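Local coordinates for SusD-like protein BACOVA_02651 (Bacteroides ovatus, PDB 5E75) that binds polysaccharide at the cell surface and probably captures xyloglucan there before its transport into the periplasm for degradation, at residues F155-I158 and I159-N163; K189-L192 and A193-G196; R203-G206 and D207-L210. All blocks are in the same frame, centred on the assembly; numbering follows the deposited sequence.

Contact 1 of 3, residues F155-I158 and I159-N163; sequences FQFI and INDLN
Gln156 and Asn160, one turn apart on helix 151-168, join their side-chain amides. From CB the glutamine chain starts with CG anti to the backbone N (chi1 -175°) and bends at chi2, which carries it toward the helix C-terminus. Gln156 CG passes 4.2 Å from Asn160 ND2. Gln156 CD comes to 4.0 Å from Asn160 OD1. At the tip, Gln156 NE2 donates to Asn160 OD1 at 2.9 Å. The acceptor lies in the plane of the glutamine amide, whereas NE2 sits above the asparagine carbonyl plane, the two amides being turned 47° apart. Replacing Asn160 by an alanine removes the OD1 acceptor and is likely to leave Gln156 NE2 without its mate and the glutamine amide freer to turn.

Elsewhere, Asp161 OD2 approaches Phe157 CE1 obliquely at 3.5 Å, and a water over the centre of the phenylalanine ring donates to Phe157 O and, weakly, to Asp161 OD1. Arg114 and Arg117 pair with that carboxylate. Ile158 CG2 lies alongside Leu162 CD1, 3.7 Å away, where both residues face helix 103-125. Neutral amides thus take a partly exposed side of the helix, and a buried carboxylate is probably balanced by the arginines.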
ATOM      1  N   PHE A 155       5.591   9.691 -15.118  1.00  7.98           N
ATOM      2  CA  PHE A 155       4.756   8.640 -15.680  1.00  9.46           C
ATOM      3  C   PHE A 155       5.453   7.888 -16.813  1.00  9.82           C
ATOM      4  O   PHE A 155       5.424   6.662 -16.855  1.00  9.82           O
ATOM      5  CB  PHE A 155       3.440   9.203 -16.227  1.00  9.59           C
ATOM      6  CG  PHE A 155       2.287   9.212 -15.250  1.00  9.81           C
ATOM      7  CD1 PHE A 155       1.733   8.020 -14.788  1.00 10.13           C
ATOM      8  CD2 PHE A 155       1.705  10.397 -14.860  1.00 12.13           C
ATOM      9  CE1 PHE A 155       0.648   8.026 -13.923  1.00 11.69           C
ATOM     10  CE2 PHE A 155       0.622  10.408 -13.998  1.00 10.58           C
ATOM     11  CZ  PHE A 155       0.101   9.223 -13.534  1.00 10.14           C
ATOM     12  N   GLN A 156       6.048   8.612 -17.755  1.00 10.40           N
ATOM     13  CA  GLN A 156       6.685   7.947 -18.883  1.00 10.39           C
ATOM     14  C   GLN A 156       7.872   7.090 -18.433  1.00  9.41           C
ATOM     15  O   GLN A 156       8.082   5.999 -18.956  1.00  9.60           O
ATOM     16  CB  GLN A 156       7.113   8.979 -19.928  1.00 10.59           C
ATOM     17  CG  GLN A 156       7.679   8.361 -21.194  1.00 13.02           C
ATOM     18  CD  GLN A 156       6.625   7.637 -21.983  1.00 15.01           C
ATOM     19  OE1 GLN A 156       5.587   8.210 -22.323  1.00 18.05           O
ATOM     20  NE2 GLN A 156       6.850   6.364 -22.259  1.00 14.39           N
ATOM     21  N   PHE A 157       8.626   7.564 -17.444  1.00  8.81           N
ATOM     22  CA  PHE A 157       9.785   6.839 -16.927  1.00  7.97           C
ATOM     23  C   PHE A 157       9.322   5.518 -16.304  1.00  9.22           C
ATOM     24  O   PHE A 157       9.909   4.458 -16.525  1.00 10.37           O
ATOM     25  CB  PHE A 157      10.494   7.752 -15.917  1.00 10.46           C
ATOM     26  CG  PHE A 157      11.816   7.243 -15.432  1.00  9.43           C
ATOM     27  CD1 PHE A 157      11.893   6.335 -14.390  1.00 12.63           C
ATOM     28  CD2 PHE A 157      12.990   7.707 -15.997  1.00 11.63           C
ATOM     29  CE1 PHE A 157      13.116   5.874 -13.934  1.00 11.57           C
ATOM     30  CE2 PHE A 157      14.213   7.260 -15.551  1.00 13.96           C
ATOM     31  CZ  PHE A 157      14.285   6.340 -14.514  1.00 12.80           C
ATOM     32  N   ILE A 158       8.259   5.590 -15.510  1.00  7.98           N
ATOM     33  CA  ILE A 158       7.658   4.409 -14.903  1.00  9.05           C
ATOM     34  C   ILE A 158       7.188   3.412 -15.969  1.00  9.37           C
ATOM     35  O   ILE A 158       7.481   2.221 -15.902  1.00  8.92           O
ATOM     36  CB  ILE A 158       6.464   4.825 -14.018  1.00  8.45           C
ATOM     37  CG1 ILE A 158       6.927   5.569 -12.760  1.00  8.34           C
ATOM     38  CG2 ILE A 158       5.623   3.633 -13.605  1.00  9.72           C
ATOM     39  CD1 ILE A 158       5.834   6.399 -12.100  1.00  9.14           C
ATOM     40  N   ILE A 159       6.484   3.917 -16.979  1.00  9.23           N
ATOM     41  CA  ILE A 159       6.006   3.073 -18.073  1.00  9.40           C
ATOM     42  C   ILE A 159       7.166   2.376 -18.808  1.00 10.92           C
ATOM     43  O   ILE A 159       7.109   1.169 -19.105  1.00  9.83           O
ATOM     44  CB  ILE A 159       5.113   3.884 -19.051  1.00 10.58           C
ATOM     45  CG1 ILE A 159       3.771   4.222 -18.392  1.00 10.46           C
ATOM     46  CG2 ILE A 159       4.877   3.115 -20.358  1.00 11.85           C
ATOM     47  CD1 ILE A 159       3.010   5.340 -19.096  1.00 11.27           C
ATOM     48  N   ASN A 160       8.231   3.116 -19.075  1.00  9.77           N
ATOM     49  CA  ASN A 160       9.365   2.530 -19.776  1.00 10.39           C
ATOM     50  C   ASN A 160       9.989   1.394 -18.965  1.00  9.59           C
ATOM     51  O   ASN A 160      10.331   0.334 -19.506  1.00  9.39           O
ATOM     52  CB  ASN A 160      10.437   3.586 -20.068  1.00  9.71           C
ATOM     53  CG  ASN A 160      10.020   4.586 -21.133  1.00 11.19           C
ATOM     54  OD1 ASN A 160       8.984   4.435 -21.796  1.00 13.38           O
ATOM     55  ND2 ASN A 160      10.822   5.638 -21.279  1.00 12.63           N
ATOM     56  N   ASP A 161      10.133   1.609 -17.666  1.00  9.22           N
ATOM     57  CA  ASP A 161      10.686   0.592 -16.781  1.00  9.52           C
ATOM     58  C   ASP A 161       9.777  -0.641 -16.744  1.00 10.43           C
ATOM     59  O   ASP A 161      10.250  -1.785 -16.837  1.00  9.01           O
ATOM     60  CB  ASP A 161      10.845   1.117 -15.350  1.00  9.19           C
ATOM     61  CG  ASP A 161      12.138   1.871 -15.113  1.00 10.88           C
ATOM     62  OD1 ASP A 161      13.032   1.872 -15.999  1.00 12.77           O
ATOM     63  OD2 ASP A 161      12.280   2.454 -14.027  1.00 11.98           O
ATOM     64  N   LEU A 162       8.475  -0.421 -16.610  1.00  9.19           N
ATOM     65  CA  LEU A 162       7.550  -1.536 -16.592  1.00  9.45           C
ATOM     66  C   LEU A 162       7.510  -2.298 -17.918  1.00  9.67           C
ATOM     67  O   LEU A 162       7.362  -3.527 -17.920  1.00 10.24           O
ATOM     68  CB  LEU A 162       6.154  -1.053 -16.191  1.00  9.51           C
ATOM     69  CG  LEU A 162       6.070  -0.607 -14.733  1.00  9.80           C
ATOM     70  CD1 LEU A 162       4.765   0.113 -14.467  1.00 10.63           C
ATOM     71  CD2 LEU A 162       6.227  -1.777 -13.789  1.00 10.00           C
ATOM     72  N   ASN A 163       7.628  -1.590 -19.037  1.00  9.33           N
ATOM     73  CA  ASN A 163       7.667  -2.257 -20.349  1.00 11.56           C
ATOM     74  C   ASN A 163       8.827  -3.241 -20.400  1.00 11.53           C
ATOM     75  O   ASN A 163       8.659  -4.363 -20.843  1.00 11.88           O
ATOM     76  CB  ASN A 163       7.799  -1.253 -21.506  1.00 11.07           C
ATOM     77  CG  ASN A 163       6.513  -0.507 -21.808  1.00 14.98           C
ATOM     78  OD1 ASN A 163       5.419  -0.953 -21.467  1.00 13.92           O
ATOM     79  ND2 ASN A 163       6.640   0.619 -22.496  1.00 16.15           N
TER
HETATM   80  O   HOH W   1      12.629   4.290 -17.358  1.00 14.46           O

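Contact 2 of 3, residues K189-L192 and A193-G196. With EDO (1,2-ethanediol), chain C.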
ATOM      1  N   LYS A 189      -2.292  -0.535 -13.480  1.00  8.82           N
ATOM      2  CA  LYS A 189      -2.583   0.480 -12.469  1.00  8.64           C
ATOM      3  C   LYS A 189      -2.047   1.846 -12.881  1.00  7.92           C
ATOM      4  O   LYS A 189      -2.681   2.871 -12.652  1.00  9.35           O
ATOM      5  CB  LYS A 189      -2.021   0.087 -11.094  1.00 10.24           C
ATOM      6  CG  LYS A 189      -2.683  -1.115 -10.466  1.00 13.64           C
ATOM      7  CD  LYS A 189      -2.122  -1.394  -9.090  1.00 13.54           C
ATOM      8  CE  LYS A 189      -2.354  -0.255  -8.130  1.00 13.49           C
ATOM      9  NZ  LYS A 189      -2.004  -0.680  -6.731  1.00 17.59           N
ATOM     10  N   VAL A 190      -0.860   1.858 -13.479  1.00  8.59           N
ATOM     11  CA  VAL A 190      -0.229   3.101 -13.922  1.00  7.61           C
ATOM     12  C   VAL A 190      -1.026   3.753 -15.064  1.00  8.90           C
ATOM     13  O   VAL A 190      -1.295   4.953 -15.023  1.00  8.84           O
ATOM     14  CB  VAL A 190       1.254   2.852 -14.304  1.00  8.45           C
ATOM     15  CG1 VAL A 190       1.862   4.092 -14.927  1.00 10.69           C
ATOM     16  CG2 VAL A 190       2.050   2.448 -13.078  1.00  8.71           C
ATOM     17  N   TYR A 191      -1.404   2.968 -16.070  1.00  9.65           N
ATOM     18  CA  TYR A 191      -2.215   3.516 -17.155  1.00  9.16           C
ATOM     19  C   TYR A 191      -3.564   4.027 -16.642  1.00  9.37           C
ATOM     20  O   TYR A 191      -4.026   5.100 -17.051  1.00 10.44           O
ATOM     21  CB  TYR A 191      -2.415   2.487 -18.263  1.00  9.44           C
ATOM     22  CG  TYR A 191      -1.273   2.401 -19.248  1.00  9.90           C
ATOM     23  CD1 TYR A 191      -0.877   3.512 -19.988  1.00 10.63           C
ATOM     24  CD2 TYR A 191      -0.593   1.224 -19.434  1.00 10.80           C
ATOM     25  CE1 TYR A 191       0.158   3.446 -20.893  1.00 12.70           C
ATOM     26  CE2 TYR A 191       0.447   1.139 -20.360  1.00 12.07           C
ATOM     27  CZ  TYR A 191       0.816   2.266 -21.066  1.00 10.71           C
ATOM     28  OH  TYR A 191       1.852   2.207 -21.993  1.00 13.83           O
ATOM     29  N   LEU A 192      -4.202   3.284 -15.741  1.00  8.68           N
ATOM     30  CA  LEU A 192      -5.456   3.765 -15.172  1.00  9.33           C
ATOM     31  C   LEU A 192      -5.244   5.076 -14.421  1.00  9.89           C
ATOM     32  O   LEU A 192      -6.043   6.025 -14.559  1.00  9.80           O
ATOM     33  CB  LEU A 192      -6.110   2.718 -14.262  1.00  8.20           C
ATOM     34  CG  LEU A 192      -7.430   3.130 -13.595  1.00  9.61           C
ATOM     35  CD1 LEU A 192      -8.517   3.451 -14.636  1.00 11.89           C
ATOM     36  CD2 LEU A 192      -7.880   2.050 -12.640  1.00 10.15           C
ATOM     37  N   ALA A 193      -4.161   5.156 -13.639  1.00  8.29           N
ATOM     38  CA  ALA A 193      -3.866   6.374 -12.899  1.00  9.02           C
ATOM     39  C   ALA A 193      -3.587   7.547 -13.828  1.00  9.44           C
ATOM     40  O   ALA A 193      -3.991   8.673 -13.548  1.00  9.62           O
ATOM     41  CB  ALA A 193      -2.668   6.153 -11.948  1.00  9.74           C
ATOM     42  N   ARG A 194      -2.880   7.299 -14.931  1.00  8.94           N
ATOM     43  CA  ARG A 194      -2.572   8.378 -15.863  1.00  9.53           C
ATOM     44  C   ARG A 194      -3.811   8.859 -16.631  1.00 10.58           C
ATOM     45  O   ARG A 194      -3.901  10.040 -16.989  1.00 12.02           O
ATOM     46  CB  ARG A 194      -1.465   7.969 -16.846  1.00 10.73           C
ATOM     47  CG  ARG A 194      -0.912   9.177 -17.601  1.00 11.20           C
ATOM     48  CD  ARG A 194       0.250   8.858 -18.524  1.00 11.75           C
ATOM     49  NE  ARG A 194      -0.170   8.100 -19.691  1.00 11.20           N
ATOM     50  CZ  ARG A 194       0.626   7.806 -20.707  1.00 12.73           C
ATOM     51  NH1 ARG A 194       1.889   8.223 -20.693  1.00 12.93           N
ATOM     52  NH2 ARG A 194       0.147   7.114 -21.728  1.00 14.88           N
ATOM     53  N   SER A 195      -4.756   7.951 -16.867  1.00  9.68           N
ATOM     54  CA  SER A 195      -5.856   8.225 -17.792  1.00 10.17           C
ATOM     55  C   SER A 195      -6.582   9.526 -17.453  1.00 11.77           C
ATOM     56  O   SER A 195      -6.879  10.310 -18.347  1.00 12.38           O
ATOM     57  CB  SER A 195      -6.836   7.052 -17.867  1.00 11.74           C
ATOM     58  OG  SER A 195      -7.560   6.888 -16.658  1.00 12.32           O
ATOM     59  N   GLY A 196      -6.855   9.767 -16.175  1.00 10.95           N
ATOM     60  CA  GLY A 196      -7.581  10.958 -15.769  1.00 12.34           C
ATOM     61  C   GLY A 196      -6.736  12.050 -15.144  1.00 11.25           C
ATOM     62  O   GLY A 196      -7.261  13.058 -14.671  1.00 13.54           O
TER
HETATM   63  C1  EDO C 602       2.131   0.182  -7.176  1.00 19.77           C
HETATM   64  O1  EDO C 602       0.994   0.671  -6.471  1.00 23.84           O
HETATM   65  C2  EDO C 602       3.408   0.437  -6.386  1.00 21.04           C
HETATM   66  O2  EDO C 602       3.924   1.744  -6.644  1.00 15.39           O
HETATM   67  O   HOH W   2      -7.157   8.373 -13.567  1.00 10.63           O
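Leu192 O is gripped near the C-terminal end of helix 180-195 by the hydroxyl of Ser195, whose OG donates at 2.7 Å. A water lies 2.8 Å from Leu192 O. Ser195 N donates to Tyr191 O at 2.9 Å and only weakly, at 3.3 Å, to Leu192 O. OG is brought back over the preceding turn by a chi1 of 69°, which sets it between its own backbone N and carbonyl carbon. The water also accepts from Gly196 N at 3.0 Å, in the last turn, where a direct bond from Gly196 N to Leu192 O is not made.

Farther round the helix, Tyr191 and Arg194 run side by side. Arg194 NH2 comes to the ring edge, in its plane, 3.8 Å from Tyr191 CE1, and the guanidinium is turned 73° from the ring. This is an edge approach, without the stacking of a cation over a ring face, and the charge of NH2 is met by Asp207 on the next helix. Lys189 sends its amine the other way, to a salt bridge with Asp362 and a weak bond to a bound ethanediol.

Helices 151-168, 205-221 and 360-372 all pack against this segment. A serine hydroxyl bonded to a carbonyl of the preceding turn, with a water lying between Gly196 N and Leu192 O, is an arrangement common near helix C-termini, here within the helix-rich SusD fold.

Contact 3 of 3, residues R203-G206 and D207-L210; sequences RDEG and DLEL
Asp204 OD2 accepts from Asp207 N at 2.9 Å, a capping bond that makes Asp204 the N-cap of helix 205-221. The carboxylate oxygen uses its anti lone pair, the one directed away from its partner oxygen, and the N-H points to it at 156°. With chi1 at -176°, CG stands anti to the backbone N and OD2 is carried over the first turn of the helix. The main chain of the same residue begins the regular helical pattern: Leu208 N donates to Asp204 O at 3.0 Å, and Glu209 and Leu210 continue it with bonds to Glu205 O and Gly206 O.

The cap brings two acids together. Asp204 OD2 lies 3.9 Å from Asp207 OD1, with the carboxylate planes 60° apart; the helix N-terminus is likely to ease the charge of the first, while Arg194 on helix 180-195 forms a salt bridge with the second.

Outside this polar centre, Leu208 turns back against Arg203, the residue before the N-cap. Arg203 crosses it at about a right angle and runs inward to a salt bridge with Glu369, while Asn374 bonds to Arg203 O and Glu205 OE2. The aliphatic contact is made by the base of the arginine chain, Arg203 CB resting 3.8 Å from Leu208 CD1, and that same methyl lies 3.9 Å from Glu205 OE1.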
ATOM      1  N   ARG A 203     -11.338  10.489 -18.445  1.00 12.29           N
ATOM      2  CA  ARG A 203     -10.236   9.545 -18.540  1.00 13.08           C
ATOM      3  C   ARG A 203      -9.922   9.227 -20.000  1.00 14.08           C
ATOM      4  O   ARG A 203     -10.797   8.849 -20.781  1.00 15.37           O
ATOM      5  CB  ARG A 203     -10.549   8.279 -17.747  1.00 12.35           C
ATOM      6  CG  ARG A 203     -10.452   8.513 -16.236  1.00 14.48           C
ATOM      7  CD  ARG A 203     -10.722   7.264 -15.382  1.00 13.53           C
ATOM      8  NE  ARG A 203      -9.886   7.262 -14.195  1.00 12.94           N
ATOM      9  CZ  ARG A 203     -10.105   6.560 -13.095  1.00 12.26           C
ATOM     10  NH1 ARG A 203     -11.186   5.798 -12.955  1.00 13.05           N
ATOM     11  NH2 ARG A 203      -9.229   6.655 -12.092  1.00 14.51           N
ATOM     12  N   ASP A 204      -8.655   9.396 -20.360  1.00 11.89           N
ATOM     13  CA  ASP A 204      -8.184   9.147 -21.715  1.00 12.87           C
ATOM     14  C   ASP A 204      -8.536   7.740 -22.159  1.00 14.19           C
ATOM     15  O   ASP A 204      -8.182   6.769 -21.501  1.00 13.10           O
ATOM     16  CB  ASP A 204      -6.674   9.326 -21.732  1.00 13.14           C
ATOM     17  CG  ASP A 204      -6.094   9.188 -23.114  1.00 15.55           C
ATOM     18  OD1 ASP A 204      -6.140  10.199 -23.854  1.00 22.66           O
ATOM     19  OD2 ASP A 204      -5.591   8.101 -23.446  1.00 15.63           O
ATOM     20  N   GLU A 205      -9.195   7.618 -23.306  1.00 13.62           N
ATOM     21  CA  GLU A 205      -9.659   6.320 -23.765  1.00 14.61           C
ATOM     22  C   GLU A 205      -8.502   5.405 -24.186  1.00 13.13           C
ATOM     23  O   GLU A 205      -8.589   4.185 -24.053  1.00 14.38           O
ATOM     24  CB  GLU A 205     -10.674   6.524 -24.903  1.00 17.03           C
ATOM     25  CG  GLU A 205     -11.982   7.211 -24.452  1.00 22.01           C
ATOM     26  CD  GLU A 205     -12.925   6.291 -23.690  1.00 21.36           C
ATOM     27  OE1 GLU A 205     -12.635   5.073 -23.600  1.00 20.01           O
ATOM     28  OE2 GLU A 205     -13.971   6.786 -23.191  1.00 22.94           O
ATOM     29  N   GLY A 206      -7.411   5.987 -24.674  1.00 13.62           N
ATOM     30  CA  GLY A 206      -6.236   5.204 -24.995  1.00 15.66           C
ATOM     31  C   GLY A 206      -5.634   4.544 -23.767  1.00 14.31           C
ATOM     32  O   GLY A 206      -5.334   3.354 -23.785  1.00 14.55           O
ATOM     33  N   ASP A 207      -5.461   5.324 -22.709  1.00 13.00           N
ATOM     34  CA  ASP A 207      -4.929   4.783 -21.467  1.00 12.49           C
ATOM     35  C   ASP A 207      -5.898   3.779 -20.840  1.00 11.24           C
ATOM     36  O   ASP A 207      -5.453   2.777 -20.291  1.00 11.65           O
ATOM     37  CB  ASP A 207      -4.598   5.896 -20.468  1.00 11.23           C
ATOM     38  CG  ASP A 207      -3.313   6.666 -20.805  1.00 13.93           C
ATOM     39  OD1 ASP A 207      -2.547   6.279 -21.725  1.00 15.12           O
ATOM     40  OD2 ASP A 207      -3.056   7.663 -20.105  1.00 13.75           O
ATOM     41  N   LEU A 208      -7.207   4.037 -20.919  1.00 11.28           N
ATOM     42  CA  LEU A 208      -8.195   3.074 -20.427  1.00 11.22           C
ATOM     43  C   LEU A 208      -8.074   1.745 -21.161  1.00 11.05           C
ATOM     44  O   LEU A 208      -8.133   0.671 -20.564  1.00 12.31           O
ATOM     45  CB  LEU A 208      -9.615   3.622 -20.540  1.00 12.03           C
ATOM     46  CG  LEU A 208     -10.004   4.725 -19.559  1.00 10.62           C
ATOM     47  CD1 LEU A 208     -11.376   5.282 -19.940  1.00 13.38           C
ATOM     48  CD2 LEU A 208     -10.027   4.185 -18.135  1.00 12.89           C
ATOM     49  N   GLU A 209      -7.914   1.822 -22.477  1.00 11.12           N
ATOM     50  CA  GLU A 209      -7.795   0.617 -23.276  1.00 13.59           C
ATOM     51  C   GLU A 209      -6.548  -0.170 -22.874  1.00 12.48           C
ATOM     52  O   GLU A 209      -6.600  -1.379 -22.713  1.00 12.11           O
ATOM     53  CB  GLU A 209      -7.770   0.971 -24.768  1.00 15.62           C
ATOM     54  CG  GLU A 209      -7.560  -0.210 -25.693  1.00 18.20           C
ATOM     55  CD  GLU A 209      -8.628  -1.274 -25.560  1.00 24.10           C
ATOM     56  OE1 GLU A 209      -9.761  -0.943 -25.144  1.00 27.90           O
ATOM     57  OE2 GLU A 209      -8.337  -2.449 -25.866  1.00 29.26           O
ATOM     58  N   LEU A 210      -5.421   0.518 -22.728  1.00 12.28           N
ATOM     59  CA  LEU A 210      -4.201  -0.147 -22.291  1.00 11.86           C
ATOM     60  C   LEU A 210      -4.324  -0.762 -20.885  1.00 10.01           C
ATOM     61  O   LEU A 210      -3.895  -1.890 -20.663  1.00 11.35           O
ATOM     62  CB  LEU A 210      -3.023   0.825 -22.362  1.00 12.64           C
ATOM     63  CG  LEU A 210      -2.567   1.153 -23.789  1.00 14.28           C
ATOM     64  CD1 LEU A 210      -1.708   2.416 -23.814  1.00 15.45           C
ATOM     65  CD2 LEU A 210      -1.825  -0.009 -24.378  1.00 20.04           C
TER

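The three contacts follow one another along the chain on successive helices, with contact 2 in the middle. Its centre is about 12 Å from that of contact 1 and about 8 Å from that of contact 3. Toward contact 1 the join is packing, Phe155 CE1 meeting Arg194 CB at 3.6 Å. Toward contact 3 it is mainly polar: a 2.8 Å salt bridge from Arg194 NH2 to Asp207 OD1 and a probable hydrogen bond, also 2.8 Å, between Asp204 N and Ser195 O. Contacts 1 and 3 do not touch, their nearest atoms being about 6 Å apart. Bound magnesium lies about 7, 5 and 6 Å from the side chains of Phe155, Arg194 and Asp207.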